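Local coordinates for protein bottromycin amidohydrolase (Streptomyces purpureus, PDB 6I5S) that probably hydrolyses an amide bond next to a thiazoline in a bottromycin precursor, releasing its follower peptide, as a dinuclear zinc amidohydrolase and gatekeeper of the pathway, at residues 284-292 / 452-460. Numbering follows the deposited sequence.
Sequences RFTRPSRAV and WARGALDPP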
# COMPACT_ATOMS: atom_id res chain seq x y z
N ARG A 284 -13.47 5.30 -16.22
CA ARG A 284 -12.37 5.08 -17.17
C ARG A 284 -11.23 4.28 -16.53
O ARG A 284 -10.73 3.31 -17.13
CB ARG A 284 -11.86 6.43 -17.69
CG ARG A 284 -10.63 6.31 -18.53
CD ARG A 284 -10.29 7.58 -19.35
NE ARG A 284 -9.62 7.17 -20.57
CZ ARG A 284 -10.21 7.04 -21.75
NH1 ARG A 284 -11.49 7.36 -21.92
NH2 ARG A 284 -9.50 6.61 -22.78
N PHE A 285 -10.77 4.67 -15.33
CA PHE A 285 -9.66 3.99 -14.68
C PHE A 285 -10.08 3.04 -13.58
O PHE A 285 -9.35 2.09 -13.31
CB PHE A 285 -8.67 5.01 -14.12
CG PHE A 285 -8.00 5.83 -15.21
CD1 PHE A 285 -7.10 5.24 -16.08
CD2 PHE A 285 -8.35 7.17 -15.40
CE1 PHE A 285 -6.53 5.95 -17.11
CE2 PHE A 285 -7.79 7.90 -16.43
CZ PHE A 285 -6.87 7.31 -17.28
N THR A 286 -11.22 3.28 -12.93
CA THR A 286 -11.66 2.44 -11.80
C THR A 286 -12.35 1.19 -12.31
O THR A 286 -12.22 0.11 -11.69
CB THR A 286 -12.59 3.27 -10.89
OG1 THR A 286 -11.87 4.40 -10.39
CG2 THR A 286 -13.11 2.46 -9.68
N ARG A 287 -13.13 1.34 -13.38
CA ARG A 287 -13.80 0.26 -14.09
C ARG A 287 -14.65 -0.59 -13.14
O ARG A 287 -14.51 -1.81 -13.09
CB ARG A 287 -12.80 -0.59 -14.85
CG ARG A 287 -11.71 0.25 -15.53
CD ARG A 287 -11.51 -0.01 -16.95
NE ARG A 287 -11.47 -1.42 -17.28
CZ ARG A 287 -12.35 -2.06 -18.03
NH1 ARG A 287 -13.37 -1.41 -18.58
NH2 ARG A 287 -12.19 -3.37 -18.22
N PRO A 288 -15.57 0.02 -12.41
CA PRO A 288 -16.50 -0.78 -11.63
C PRO A 288 -17.27 -1.72 -12.56
O PRO A 288 -17.66 -1.35 -13.66
CB PRO A 288 -17.41 0.25 -10.96
CG PRO A 288 -17.33 1.42 -11.83
CD PRO A 288 -15.94 1.45 -12.37
N SER A 289 -17.49 -2.94 -12.10
CA SER A 289 -18.15 -3.94 -12.92
C SER A 289 -18.72 -5.00 -12.01
O SER A 289 -18.34 -5.13 -10.85
CB SER A 289 -17.17 -4.56 -13.92
OG SER A 289 -16.10 -5.23 -13.23
N ARG A 290 -19.63 -5.79 -12.59
CA ARG A 290 -20.15 -6.97 -11.89
C ARG A 290 -19.03 -7.94 -11.55
O ARG A 290 -19.06 -8.60 -10.51
CB ARG A 290 -21.21 -7.67 -12.74
CG ARG A 290 -21.75 -8.98 -12.16
CD ARG A 290 -22.75 -9.67 -13.12
NE ARG A 290 -23.88 -8.81 -13.46
CZ ARG A 290 -24.09 -8.22 -14.64
NH1 ARG A 290 -23.24 -8.39 -15.65
NH2 ARG A 290 -25.16 -7.45 -14.81
N ALA A 291 -18.02 -8.04 -12.42
CA ALA A 291 -16.96 -9.01 -12.14
C ALA A 291 -16.15 -8.58 -10.93
O ALA A 291 -15.84 -9.41 -10.07
CB ALA A 291 -16.06 -9.17 -13.38
N VAL A 292 -15.84 -7.27 -10.80
CA VAL A 292 -15.08 -6.83 -9.64
C VAL A 292 -15.91 -6.95 -8.37
O VAL A 292 -15.39 -7.33 -7.32
CB VAL A 292 -14.54 -5.41 -9.83
CG1 VAL A 292 -13.79 -4.99 -8.57
CG2 VAL A 292 -13.62 -5.36 -10.97
N TRP A 452 -10.39 -13.00 -15.08
CA TRP A 452 -9.43 -12.00 -14.61
C TRP A 452 -8.02 -12.60 -14.65
O TRP A 452 -7.45 -13.09 -13.63
CB TRP A 452 -9.76 -11.49 -13.20
CG TRP A 452 -9.06 -10.22 -12.81
CD1 TRP A 452 -7.93 -9.66 -13.37
CD2 TRP A 452 -9.45 -9.32 -11.77
NE1 TRP A 452 -7.64 -8.46 -12.76
CE2 TRP A 452 -8.54 -8.25 -11.76
CE3 TRP A 452 -10.48 -9.34 -10.82
CZ2 TRP A 452 -8.64 -7.20 -10.87
CZ3 TRP A 452 -10.56 -8.30 -9.94
CH2 TRP A 452 -9.66 -7.24 -9.98
N ALA A 453 -7.40 -12.53 -15.83
CA ALA A 453 -6.05 -13.07 -15.98
C ALA A 453 -5.05 -12.29 -15.14
O ALA A 453 -5.12 -11.06 -15.02
CB ALA A 453 -5.61 -13.03 -17.44
N ARG A 454 -4.09 -13.00 -14.55
CA ARG A 454 -3.07 -12.32 -13.77
C ARG A 454 -2.29 -11.36 -14.66
O ARG A 454 -1.88 -11.71 -15.79
CB ARG A 454 -2.13 -13.36 -13.14
CG ARG A 454 -1.15 -12.76 -12.21
CD ARG A 454 -0.36 -13.80 -11.37
NE ARG A 454 0.57 -14.52 -12.21
CZ ARG A 454 1.79 -14.09 -12.52
NH1 ARG A 454 2.24 -12.93 -12.06
NH2 ARG A 454 2.58 -14.84 -13.26
N GLY A 455 -2.08 -10.14 -14.14
CA GLY A 455 -1.45 -9.06 -14.88
C GLY A 455 -2.40 -8.00 -15.41
O GLY A 455 -1.97 -6.87 -15.68
N ALA A 456 -3.68 -8.34 -15.60
CA ALA A 456 -4.72 -7.38 -15.91
C ALA A 456 -5.09 -6.64 -14.63
O ALA A 456 -5.23 -7.26 -13.56
CB ALA A 456 -5.94 -8.09 -16.48
N LEU A 457 -5.27 -5.34 -14.72
CA LEU A 457 -5.57 -4.60 -13.50
C LEU A 457 -7.06 -4.57 -13.21
O LEU A 457 -7.46 -4.11 -12.13
CB LEU A 457 -5.03 -3.17 -13.60
CG LEU A 457 -3.51 -3.11 -13.82
CD1 LEU A 457 -3.05 -1.64 -13.80
CD2 LEU A 457 -2.70 -3.95 -12.83
N ASP A 458 -7.87 -5.01 -14.18
CA ASP A 458 -9.31 -5.07 -14.09
C ASP A 458 -9.74 -6.26 -14.93
O ASP A 458 -9.10 -6.55 -15.94
CB ASP A 458 -9.98 -3.83 -14.68
CG ASP A 458 -9.63 -2.58 -13.93
OD1 ASP A 458 -10.20 -2.44 -12.83
OD2 ASP A 458 -8.81 -1.78 -14.44
N PRO A 459 -10.82 -6.94 -14.57
CA PRO A 459 -11.32 -8.04 -15.42
C PRO A 459 -11.82 -7.51 -16.76
O PRO A 459 -12.68 -6.62 -16.80
CB PRO A 459 -12.45 -8.66 -14.57
CG PRO A 459 -12.71 -7.71 -13.45
CD PRO A 459 -11.53 -6.83 -13.29
N PRO A 460 -11.27 -8.00 -17.88
CA PRO A 460 -11.73 -7.55 -19.21
C PRO A 460 -13.12 -8.03 -19.57
O PRO A 460 -13.91 -8.30 -18.66
CB PRO A 460 -10.69 -8.15 -20.17
CG PRO A 460 -9.49 -8.51 -19.30
CD PRO A 460 -10.07 -8.87 -17.98
O HOH W 1 -7.45 0.87 -14.90
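Val292 lays its CG2 methyl across the ring of Pro459, the two side chains meeting at about a right angle, with CG2 of Val292 a tight 3.5 Å from CD of Pro459. The methyl is turned there because CG2 lies anti to the carbonyl carbon while CG1 takes the place anti to the backbone N (chi1 178°). Beside it, Ala291 CB rests 3.7 Å from Pro459 CG, at the beginning of helix 290-295. Ser289 is the N-cap residue of this helix, its OG accepting from Val292 N. Pro459 is also supported from within its own segment: its CD sits 3.4 Å above the plane of the Trp452 indole, over the ring centre. That indole is held in turn by a hydrogen bond from Trp452 NE1 to Ala456 O, 2.8 Å long and close to the ring plane, and meets Trp438 of helix 431-444 edge to face. The contact thus brings the last ordered residues of this amidohydrolase, which loop back after helix 431-444 through a type II beta turn at Ala453-Ala456, against the approach to helix 290-295. Farther along, Arg287 bends at chi2 and chi3 and runs obliquely across Asp458, its guanidinium plane nearly perpendicular to the carboxylate (88°). The resulting salt bridge is long, Arg287 NE standing 3.9 Å from Asp458 OD2, and the aliphatic part of the arginine supplies much of the touch. The stronger partner of Asp458 is Lys362 of helix 358-369, whose NZ forms a salt bridge with OD1 and also donates to Phe285 O. A water donates to both Phe285 O and Asp458 OD2, at 3.0 Å from the latter.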